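Long-range contacts in KLLA0F20702p (PDB 5Y5A), which probably helps recruit telomerase to yeast telomeres by binding Cdc13, as an Est1-family protein whose N-terminal helical part is the portion in this structure: residues A[138-142]-A[155-161]; A[238-243]-A[257-261]; A[410-414]-A[455-460]; A[431-436]-A[493-499]. One frame throughout, in Å; residues are numbered along the deposited sequence.

Interaction 1 of 4, residues A[138-142]-A[155-161]; sequences LELIF and TRSKLNI
Thr155 turns its methyl to Phe142: CG2 meets the far end of the aromatic ring, 3.9 Å from CZ, while OG1, on the other branch, is hydrogen-bonded to the carbonyl of Pro152. Arg156 follows and runs past the phenylalanine side chain in the opposite direction. Its CG lies 3.3 Å from Phe142 CD2, but the placing of the guanidinium beside the phenylalanine is doubtful. The carbonyl oxygen of Arg156 then ends the helix, accepting from Leu159 N and Ile161 N, which reach it from opposite faces of its plane. Together with the bond from Asn160 N to Ser157 O and the positive phi of Asn160, this makes a Schellman motif, and the turn brings the chain back toward residues 138-142. Leu159 CD1 touches Leu138 CD1 at 3.9 Å, the two side chains crossing nearly at right angles. Ile161 uses both branches on Phe142. CD1 makes an off-centre CH-pi contact, 4.1 Å from the ring centroid, and CG2, anti to the backbone N, packs 3.7 Å from CB. The contact thus seats the short helix 155-158 and its exit against the C-terminal part of helix 113-144, while helix 179-206 receives Leu138 and Leu159 through Leu192, and helix 218-230 meets Leu159 through Ile226.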
# COMPACT_ATOMS: atom_id res chain seq x y z
N LEU A 138 8.88 21.22 8.36
CA LEU A 138 7.53 21.34 7.81
C LEU A 138 6.99 22.76 7.95
O LEU A 138 6.58 23.38 6.96
CB LEU A 138 6.58 20.37 8.50
CG LEU A 138 6.57 18.93 8.00
CD1 LEU A 138 5.58 18.11 8.80
CD2 LEU A 138 6.24 18.88 6.52
N GLU A 139 6.99 23.28 9.18
CA GLU A 139 6.51 24.63 9.46
C GLU A 139 7.29 25.67 8.66
O GLU A 139 6.71 26.63 8.16
CB GLU A 139 6.62 24.95 10.95
CG GLU A 139 5.58 24.26 11.83
CD GLU A 139 5.71 24.65 13.29
OE1 GLU A 139 6.85 24.72 13.80
OE2 GLU A 139 4.67 24.88 13.94
N LEU A 140 8.60 25.46 8.55
CA LEU A 140 9.45 26.33 7.74
C LEU A 140 8.96 26.33 6.30
O LEU A 140 8.75 27.39 5.70
CB LEU A 140 10.91 25.88 7.79
CG LEU A 140 11.85 26.59 6.81
CD1 LEU A 140 12.00 28.06 7.18
CD2 LEU A 140 13.21 25.92 6.74
N ILE A 141 8.78 25.13 5.76
CA ILE A 141 8.40 24.95 4.36
C ILE A 141 7.06 25.60 4.05
O ILE A 141 6.94 26.38 3.11
CB ILE A 141 8.36 23.46 4.00
CG1 ILE A 141 9.77 22.90 3.93
CG2 ILE A 141 7.64 23.25 2.68
CD1 ILE A 141 9.82 21.39 3.82
N PHE A 142 6.07 25.28 4.85
CA PHE A 142 4.74 25.79 4.65
C PHE A 142 4.61 27.29 4.92
O PHE A 142 3.63 27.90 4.53
CB PHE A 142 3.76 25.03 5.53
CG PHE A 142 3.35 23.71 4.96
CD1 PHE A 142 4.12 22.60 5.13
CD2 PHE A 142 2.17 23.59 4.26
CE1 PHE A 142 3.75 21.39 4.60
CE2 PHE A 142 1.79 22.38 3.74
CZ PHE A 142 2.58 21.28 3.91
N THR A 155 -4.06 19.86 3.40
CA THR A 155 -2.85 19.32 4.02
C THR A 155 -2.35 20.22 5.14
O THR A 155 -1.98 19.75 6.22
CB THR A 155 -1.73 19.12 3.00
OG1 THR A 155 -2.06 18.03 2.14
CG2 THR A 155 -0.41 18.82 3.69
N ARG A 156 -2.37 21.53 4.94
CA ARG A 156 -1.95 22.44 5.99
C ARG A 156 -2.81 22.20 7.20
O ARG A 156 -2.31 22.05 8.29
CB ARG A 156 -2.14 23.88 5.57
CG ARG A 156 -0.94 24.53 4.96
CD ARG A 156 -1.24 25.96 4.56
NE ARG A 156 -0.04 26.75 4.69
CZ ARG A 156 0.62 27.27 3.68
NH1 ARG A 156 1.38 28.33 3.85
NH2 ARG A 156 0.53 26.73 2.49
N SER A 157 -4.11 22.17 7.00
CA SER A 157 -5.02 21.96 8.12
C SER A 157 -4.65 20.72 8.92
O SER A 157 -4.54 20.78 10.14
CB SER A 157 -6.46 21.83 7.60
OG SER A 157 -6.76 22.84 6.66
N LYS A 158 -4.46 19.60 8.22
CA LYS A 158 -4.14 18.33 8.87
C LYS A 158 -2.85 18.36 9.68
O LYS A 158 -2.64 17.50 10.53
CB LYS A 158 -4.04 17.22 7.83
CG LYS A 158 -5.35 16.83 7.19
CD LYS A 158 -5.12 15.66 6.24
CE LYS A 158 -6.41 15.21 5.60
NZ LYS A 158 -6.18 14.09 4.65
N LEU A 159 -1.98 19.33 9.40
CA LEU A 159 -0.70 19.42 10.09
C LEU A 159 -0.70 20.52 11.14
O LEU A 159 0.35 20.84 11.71
CB LEU A 159 0.44 19.59 9.08
CG LEU A 159 0.76 18.33 8.28
CD1 LEU A 159 1.94 18.54 7.34
CD2 LEU A 159 1.01 17.17 9.23
N ASN A 160 -1.87 21.10 11.38
CA ASN A 160 -2.06 22.22 12.31
C ASN A 160 -1.10 23.37 12.03
O ASN A 160 -0.66 24.07 12.95
CB ASN A 160 -1.92 21.79 13.77
CG ASN A 160 -3.21 21.22 14.32
OD1 ASN A 160 -3.83 20.35 13.70
ND2 ASN A 160 -3.62 21.72 15.48
N ILE A 161 -0.77 23.55 10.76
CA ILE A 161 0.07 24.66 10.34
C ILE A 161 -0.82 25.82 9.94
O ILE A 161 -1.77 25.64 9.17
CB ILE A 161 0.99 24.25 9.18
CG1 ILE A 161 2.00 23.19 9.67
CG2 ILE A 161 1.71 25.46 8.61
CD1 ILE A 161 2.78 22.53 8.55

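Interaction 2 of 4, residues A[238-243]-A[257-261]; sequences FLQRGI and QFVRS
Arg241 NE donates to Gln257 OE1 across 2.9 Å with an N-H...O angle of 151°, joining the two arms of an antiparallel helical hairpin, helices 235-247 and 251-263, in a family placed in the TPR clan. The segment axes approach to 7.6 Å at 165°. The glutamine chain bends at chi2 (-73°), carrying its amide to the arginine; the amide and guanidinium planes are perpendicular, and NE sits above the carbonyl plane, not on a lone pair. Asp225, through a salt bridge, and Ser228 hold the other end of the same guanidinium, so this buried group is fixed from several sides and its charge is probably offset by the aspartate.

Gly242, with no side chain, lets the helices come close: its CA lies 3.6 Å from Gln257 CB, and its backbone lies against the Phe258 ring, with Gly242 C 3.8 Å from CE1. Phe258 springs from a CB that points away, yet its ring comes back toward helix 235-247, its edge toward Leu239 O, and CD1 lies 4.0 Å from Leu239 CD1. At the other end, Phe238 wedges against Arg260. Its CD2 is 3.4 Å from Arg260 CB, and CE2 stands over the centre of one face of the Arg260 guanidinium, whose NH1 is bonded to Met487 O and Tyr256 OH. Ser261 lays its CB 3.6 Å from Leu239 N, and its OG turns back within its own helix to donate to Phe258 O at 2.8 Å.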
# COMPACT_ATOMS: atom_id res chain seq x y z
N PHE A 238 4.80 2.87 3.12
CA PHE A 238 4.02 1.65 3.27
C PHE A 238 4.76 0.65 4.15
O PHE A 238 4.16 -0.04 4.96
CB PHE A 238 3.72 1.03 1.89
CG PHE A 238 2.85 1.89 1.01
CD1 PHE A 238 3.42 2.88 0.22
CD2 PHE A 238 1.48 1.71 0.98
CE1 PHE A 238 2.62 3.68 -0.59
CE2 PHE A 238 0.68 2.50 0.17
CZ PHE A 238 1.25 3.49 -0.62
N LEU A 239 6.08 0.59 3.98
CA LEU A 239 6.89 -0.32 4.79
C LEU A 239 6.72 -0.02 6.28
O LEU A 239 6.51 -0.93 7.09
CB LEU A 239 8.38 -0.22 4.41
CG LEU A 239 9.22 -1.23 5.19
CD1 LEU A 239 9.19 -2.60 4.51
CD2 LEU A 239 10.65 -0.76 5.39
N GLN A 240 6.81 1.25 6.63
CA GLN A 240 6.75 1.63 8.04
C GLN A 240 5.35 1.40 8.60
O GLN A 240 5.19 1.02 9.76
CB GLN A 240 7.17 3.08 8.21
CG GLN A 240 8.64 3.33 7.89
CD GLN A 240 9.59 2.53 8.79
OE1 GLN A 240 9.32 2.33 9.98
NE2 GLN A 240 10.70 2.08 8.22
N ARG A 241 4.34 1.59 7.76
CA ARG A 241 2.97 1.27 8.15
C ARG A 241 2.83 -0.21 8.47
O ARG A 241 2.20 -0.60 9.45
CB ARG A 241 1.99 1.65 7.04
CG ARG A 241 1.19 2.88 7.34
CD ARG A 241 -0.15 2.82 6.66
NE ARG A 241 0.03 2.78 5.22
CZ ARG A 241 0.23 3.87 4.48
NH1 ARG A 241 0.38 3.75 3.17
NH2 ARG A 241 0.26 5.07 5.05
N GLY A 242 3.41 -1.04 7.61
CA GLY A 242 3.38 -2.48 7.81
C GLY A 242 4.08 -2.87 9.09
O GLY A 242 3.69 -3.83 9.75
N ILE A 243 5.13 -2.14 9.44
CA ILE A 243 5.86 -2.44 10.66
C ILE A 243 4.95 -2.17 11.86
O ILE A 243 4.92 -2.96 12.80
CB ILE A 243 7.17 -1.63 10.77
CG1 ILE A 243 8.15 -2.10 9.69
CG2 ILE A 243 7.81 -1.85 12.13
CD1 ILE A 243 9.43 -1.32 9.63
N GLN A 257 0.89 -4.14 3.16
CA GLN A 257 1.72 -2.95 3.18
C GLN A 257 3.13 -3.25 2.68
O GLN A 257 3.74 -2.43 1.98
CB GLN A 257 1.76 -2.36 4.60
CG GLN A 257 0.42 -1.81 5.06
CD GLN A 257 0.05 -0.49 4.38
OE1 GLN A 257 0.91 0.32 4.05
NE2 GLN A 257 -1.24 -0.29 4.17
N PHE A 258 3.65 -4.42 3.04
CA PHE A 258 4.96 -4.83 2.53
C PHE A 258 4.95 -4.98 1.01
O PHE A 258 5.92 -4.64 0.34
CB PHE A 258 5.42 -6.15 3.18
CG PHE A 258 5.70 -6.03 4.66
CD1 PHE A 258 5.99 -4.80 5.24
CD2 PHE A 258 5.68 -7.16 5.48
CE1 PHE A 258 6.25 -4.69 6.61
CE2 PHE A 258 5.93 -7.05 6.85
CZ PHE A 258 6.22 -5.82 7.41
N VAL A 259 3.84 -5.49 0.47
CA VAL A 259 3.72 -5.67 -0.97
C VAL A 259 3.63 -4.31 -1.65
O VAL A 259 4.28 -4.08 -2.66
CB VAL A 259 2.48 -6.52 -1.33
CG1 VAL A 259 2.18 -6.41 -2.82
CG2 VAL A 259 2.72 -7.97 -0.94
N ARG A 260 2.84 -3.40 -1.08
CA ARG A 260 2.74 -2.04 -1.62
C ARG A 260 4.11 -1.34 -1.61
O ARG A 260 4.39 -0.49 -2.46
CB ARG A 260 1.74 -1.21 -0.82
CG ARG A 260 0.27 -1.67 -0.92
CD ARG A 260 -0.28 -1.54 -2.34
NE ARG A 260 -0.06 -0.22 -2.91
CZ ARG A 260 -0.92 0.80 -2.81
NH1 ARG A 260 -2.06 0.65 -2.15
NH2 ARG A 260 -0.63 1.97 -3.38
N SER A 261 4.96 -1.69 -0.65
CA SER A 261 6.23 -1.00 -0.47
C SER A 261 7.25 -1.52 -1.47
O SER A 261 8.22 -0.84 -1.77
CB SER A 261 6.75 -1.19 0.96
OG SER A 261 7.45 -2.41 1.07

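Interaction 3 of 4, residues A[410-414]-A[455-460]; sequences IMKEF and NLTNEL
Met411 and Leu456 lead the apolar part of this contact, where the chain leaving helix 385-410 lies against helix 447-462. The thioether folds through bends at chi2 and chi3, which brings SD down onto the helix backbone, 3.6 Å from Leu456 CA, and places the terminal methyl between two side chains one helical turn apart: CE is 3.7 Å from Asn455 CB and equally 3.7 Å from Glu459 CG. Leu456 CG is anti to the backbone N (chi1 -175°), and its CD1 reaches back to Ile410 CG2 at 3.9 Å, the two side chains meeting at a slant. Further along, Phe414 and Leu460 lie alongside, running in opposing directions, with CD1 of the ring 4.2 Å from Leu460 CD2.

Glu459 lies over the face of the ring. Its CB rests 3.8 Å from the centroid of Phe414 and 20° off the normal, a CH-pi interaction. The bend at the glutamate's chi2 carries the carboxylate along to the end of the ring, so that OE2 comes 3.3 Å from Phe414 CZ with the carboxylate plane inclined to the ring by 47°.

Among polar groups, the Phe414 carbonyl oxygen accepts a hydrogen bond from His530 NE2. Leu456 also packs on Ala426 of helix 421-433, and Leu460 on Leu537 and Val538 of helix 526-546. The arrangement is the end of helix 385-410 and the loop after it packed on helix 447-462, in the helical Est1 DNA/RNA-binding family region.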
# COMPACT_ATOMS: atom_id res chain seq x y z
N ILE A 410 -19.65 -9.90 -6.40
CA ILE A 410 -19.98 -8.77 -7.26
C ILE A 410 -21.30 -9.00 -8.00
O ILE A 410 -22.10 -8.07 -8.14
CB ILE A 410 -18.84 -8.48 -8.27
CG1 ILE A 410 -17.50 -8.30 -7.55
CG2 ILE A 410 -19.16 -7.24 -9.09
CD1 ILE A 410 -16.29 -8.10 -8.48
N MET A 411 -21.54 -10.23 -8.44
CA MET A 411 -22.80 -10.55 -9.13
C MET A 411 -24.01 -10.34 -8.22
O MET A 411 -25.11 -10.06 -8.71
CB MET A 411 -22.79 -12.00 -9.65
CG MET A 411 -22.02 -12.20 -10.95
SD MET A 411 -22.79 -11.39 -12.36
CE MET A 411 -24.14 -12.52 -12.69
N LYS A 412 -23.81 -10.47 -6.91
CA LYS A 412 -24.90 -10.27 -5.96
C LYS A 412 -24.99 -8.81 -5.51
O LYS A 412 -25.89 -8.45 -4.76
CB LYS A 412 -24.76 -11.18 -4.73
CG LYS A 412 -24.60 -12.66 -5.05
CD LYS A 412 -24.89 -13.52 -3.81
CE LYS A 412 -24.47 -14.98 -4.04
NZ LYS A 412 -24.80 -15.86 -2.88
N GLU A 413 -24.06 -7.97 -5.95
CA GLU A 413 -24.00 -6.60 -5.45
C GLU A 413 -23.75 -5.52 -6.51
O GLU A 413 -23.40 -4.39 -6.16
CB GLU A 413 -22.91 -6.48 -4.38
CG GLU A 413 -23.10 -7.39 -3.18
CD GLU A 413 -24.32 -7.03 -2.35
OE1 GLU A 413 -24.81 -7.89 -1.59
OE2 GLU A 413 -24.78 -5.87 -2.46
N PHE A 414 -23.95 -5.83 -7.79
CA PHE A 414 -23.58 -4.88 -8.83
C PHE A 414 -24.49 -3.66 -8.85
O PHE A 414 -24.15 -2.65 -9.47
CB PHE A 414 -23.55 -5.55 -10.21
CG PHE A 414 -24.89 -6.05 -10.68
CD1 PHE A 414 -25.77 -5.21 -11.35
CD2 PHE A 414 -25.25 -7.37 -10.48
CE1 PHE A 414 -26.99 -5.67 -11.78
CE2 PHE A 414 -26.48 -7.84 -10.91
CZ PHE A 414 -27.35 -6.99 -11.56
N ASN A 455 -21.18 -12.82 -17.66
CA ASN A 455 -22.33 -12.73 -16.76
C ASN A 455 -22.44 -11.35 -16.13
O ASN A 455 -23.53 -10.77 -16.07
CB ASN A 455 -22.25 -13.78 -15.64
CG ASN A 455 -22.39 -15.18 -16.15
OD1 ASN A 455 -22.90 -15.40 -17.25
ND2 ASN A 455 -21.95 -16.15 -15.36
N LEU A 456 -21.31 -10.82 -15.68
CA LEU A 456 -21.28 -9.50 -15.06
C LEU A 456 -21.61 -8.42 -16.08
O LEU A 456 -22.44 -7.55 -15.83
CB LEU A 456 -19.90 -9.22 -14.43
CG LEU A 456 -19.85 -7.90 -13.67
CD1 LEU A 456 -20.90 -7.92 -12.55
CD2 LEU A 456 -18.46 -7.62 -13.11
N THR A 457 -20.97 -8.50 -17.24
CA THR A 457 -21.19 -7.51 -18.29
C THR A 457 -22.66 -7.53 -18.72
O THR A 457 -23.26 -6.47 -18.89
CB THR A 457 -20.27 -7.75 -19.50
OG1 THR A 457 -18.91 -7.89 -19.04
CG2 THR A 457 -20.33 -6.59 -20.48
N ASN A 458 -23.24 -8.72 -18.86
CA ASN A 458 -24.66 -8.83 -19.24
C ASN A 458 -25.59 -8.21 -18.20
O ASN A 458 -26.60 -7.60 -18.56
CB ASN A 458 -25.06 -10.30 -19.48
CG ASN A 458 -24.59 -10.82 -20.84
OD1 ASN A 458 -24.22 -10.05 -21.72
ND2 ASN A 458 -24.60 -12.14 -21.01
N GLU A 459 -25.27 -8.36 -16.91
CA GLU A 459 -26.07 -7.72 -15.86
C GLU A 459 -25.92 -6.21 -15.94
O GLU A 459 -26.87 -5.46 -15.75
CB GLU A 459 -25.67 -8.21 -14.46
CG GLU A 459 -25.92 -9.69 -14.20
CD GLU A 459 -27.39 -10.05 -14.28
OE1 GLU A 459 -27.70 -11.16 -14.76
OE2 GLU A 459 -28.23 -9.22 -13.87
N LEU A 460 -24.70 -5.75 -16.22
CA LEU A 460 -24.46 -4.32 -16.32
C LEU A 460 -25.22 -3.73 -17.51
O LEU A 460 -25.86 -2.69 -17.38
CB LEU A 460 -22.96 -4.05 -16.43
CG LEU A 460 -22.21 -4.46 -15.16
CD1 LEU A 460 -20.73 -4.15 -15.24
CD2 LEU A 460 -22.83 -3.79 -13.95

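Interaction 4 of 4, residues A[431-436]-A[493-499]; sequences CWIKSH and PTKFTLS
Two turns meet here, a type I turn from Ile433 to His436 at the C-terminal part of helix 421-433 and a type I' turn from Thr494 to Thr497, with His436 bonded to Pro493, the residue just before the second turn. His436 NE2 donates to Pro493 O at 2.8 Å (142°), with the oxygen tilted from the ring plane. The same carbonyl oxygen lies in plane at the edge of the Trp432 indole, 3.4 Å from CD1. Trp432 NE1 is bonded to His373 of helix 339-379.

Lys434 reaches across to Ser499: NZ is 3.0 Å from Ser499 O, approaching from above the carbonyl plane, and makes a weak bond to OG at 3.4 Å. Between these two bonded pairs, Ser435 OG donates back to Cys431 O at 2.7 Å, holding the hydroxyl where Lys495 CG passes 3.5 Å from it. Cys431 SG packs 3.8 Å from Leu498 CB.

Lys434 and Thr497 also touch aromatic side chains of the bound peptide, presumably the Cdc13 fragment, and the lysine lies at long, weak ion-pair range of an acidic one. The contact thus borders the bound peptide and probably contributes to its binding site.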
# COMPACT_ATOMS: atom_id res chain seq x y z
N CYS A 431 -7.99 -3.47 -15.05
CA CYS A 431 -6.84 -2.59 -15.20
C CYS A 431 -5.54 -3.36 -15.05
O CYS A 431 -4.56 -3.09 -15.74
CB CYS A 431 -6.90 -1.45 -14.18
SG CYS A 431 -8.09 -0.19 -14.63
N TRP A 432 -5.54 -4.34 -14.15
CA TRP A 432 -4.37 -5.20 -14.00
C TRP A 432 -4.16 -6.02 -15.26
O TRP A 432 -3.05 -6.06 -15.82
CB TRP A 432 -4.53 -6.14 -12.81
CG TRP A 432 -3.36 -7.07 -12.63
CD1 TRP A 432 -2.04 -6.72 -12.53
CD2 TRP A 432 -3.40 -8.50 -12.49
NE1 TRP A 432 -1.26 -7.84 -12.35
CE2 TRP A 432 -2.08 -8.94 -12.31
CE3 TRP A 432 -4.44 -9.44 -12.50
CZ2 TRP A 432 -1.76 -10.29 -12.16
CZ3 TRP A 432 -4.12 -10.78 -12.33
CH2 TRP A 432 -2.79 -11.19 -12.17
N ILE A 433 -5.23 -6.66 -15.71
CA ILE A 433 -5.17 -7.56 -16.85
C ILE A 433 -4.67 -6.85 -18.11
O ILE A 433 -3.83 -7.39 -18.83
CB ILE A 433 -6.54 -8.22 -17.09
CG1 ILE A 433 -6.83 -9.22 -15.96
CG2 ILE A 433 -6.59 -8.92 -18.43
CD1 ILE A 433 -8.21 -9.82 -15.99
N LYS A 434 -5.15 -5.63 -18.36
CA LYS A 434 -4.73 -4.88 -19.54
C LYS A 434 -3.27 -4.40 -19.47
O LYS A 434 -2.73 -3.91 -20.47
CB LYS A 434 -5.63 -3.66 -19.76
CG LYS A 434 -5.07 -2.38 -19.20
CD LYS A 434 -6.05 -1.23 -19.34
CE LYS A 434 -5.64 -0.29 -20.46
NZ LYS A 434 -6.60 0.84 -20.60
N SER A 435 -2.65 -4.54 -18.31
CA SER A 435 -1.31 -3.99 -18.08
C SER A 435 -0.18 -4.96 -18.38
O SER A 435 0.97 -4.56 -18.43
CB SER A 435 -1.17 -3.51 -16.62
OG SER A 435 -2.01 -2.41 -16.35
N HIS A 436 -0.50 -6.24 -18.51
CA HIS A 436 0.54 -7.25 -18.68
C HIS A 436 0.12 -8.28 -19.74
O HIS A 436 -0.89 -8.97 -19.59
CB HIS A 436 0.84 -7.93 -17.34
CG HIS A 436 1.10 -6.96 -16.23
ND1 HIS A 436 2.30 -6.27 -16.11
CD2 HIS A 436 0.32 -6.53 -15.21
CE1 HIS A 436 2.24 -5.48 -15.06
NE2 HIS A 436 1.05 -5.60 -14.50
N PRO A 493 1.70 -2.77 -10.48
CA PRO A 493 0.98 -3.74 -11.32
C PRO A 493 -0.16 -3.16 -12.17
O PRO A 493 -0.52 -3.77 -13.17
CB PRO A 493 0.43 -4.73 -10.29
CG PRO A 493 1.46 -4.70 -9.20
CD PRO A 493 1.84 -3.25 -9.09
N THR A 494 -0.72 -2.02 -11.78
CA THR A 494 -1.74 -1.37 -12.59
C THR A 494 -1.12 -0.17 -13.33
O THR A 494 -1.84 0.71 -13.82
CB THR A 494 -2.95 -0.92 -11.74
OG1 THR A 494 -2.48 -0.24 -10.56
CG2 THR A 494 -3.78 -2.14 -11.31
N LYS A 495 0.21 -0.16 -13.38
CA LYS A 495 0.97 0.88 -14.07
C LYS A 495 0.74 2.29 -13.53
O LYS A 495 0.69 3.25 -14.29
CB LYS A 495 0.68 0.86 -15.57
CG LYS A 495 0.91 -0.49 -16.23
CD LYS A 495 2.38 -0.81 -16.32
CE LYS A 495 2.61 -1.97 -17.28
NZ LYS A 495 4.05 -2.30 -17.39
N PHE A 496 0.59 2.37 -12.20
CA PHE A 496 0.73 3.60 -11.43
C PHE A 496 -0.54 4.44 -11.43
O PHE A 496 -0.68 5.37 -10.64
CB PHE A 496 1.85 4.48 -12.01
CG PHE A 496 3.16 3.75 -12.17
CD1 PHE A 496 3.65 2.97 -11.13
CD2 PHE A 496 3.88 3.82 -13.35
CE1 PHE A 496 4.86 2.29 -11.26
CE2 PHE A 496 5.09 3.13 -13.48
CZ PHE A 496 5.57 2.36 -12.43
N THR A 497 -1.48 4.10 -12.31
CA THR A 497 -2.78 4.76 -12.33
C THR A 497 -3.78 3.87 -13.10
O THR A 497 -3.43 3.26 -14.11
CB THR A 497 -2.73 6.20 -12.92
OG1 THR A 497 -4.00 6.84 -12.78
CG2 THR A 497 -2.31 6.19 -14.40
N LEU A 498 -5.01 3.77 -12.59
CA LEU A 498 -6.03 2.98 -13.28
C LEU A 498 -6.42 3.66 -14.60
O LEU A 498 -7.03 4.73 -14.60
CB LEU A 498 -7.26 2.79 -12.40
CG LEU A 498 -6.98 2.28 -10.98
CD1 LEU A 498 -8.28 2.07 -10.20
CD2 LEU A 498 -6.15 1.01 -11.01
N SER A 499 -6.07 3.03 -15.71
CA SER A 499 -6.21 3.65 -17.02
C SER A 499 -7.44 3.20 -17.84
O SER A 499 -7.41 3.23 -19.07
CB SER A 499 -4.94 3.39 -17.84
OG SER A 499 -4.73 2.00 -18.03

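How the interactions relate
Interaction 1 lies in the Est1 family region near the N-terminus and closes before interaction 2 opens; the other three share the DNA/RNA-binding family region. Interactions 1 and 2 are about 25 Å apart between centres, yet both touch helices 179-206 and 218-230. Interactions 2 and 4 are about 20 Å apart between centres, and Phe491 is a neighbour of both. The segments of interactions 3 and 4 alternate along the chain, with centres about 22 Å apart, and helix 421-433 serves both. The four contacts lie in a largely helical chain, and interaction 4 also meets the bound peptide.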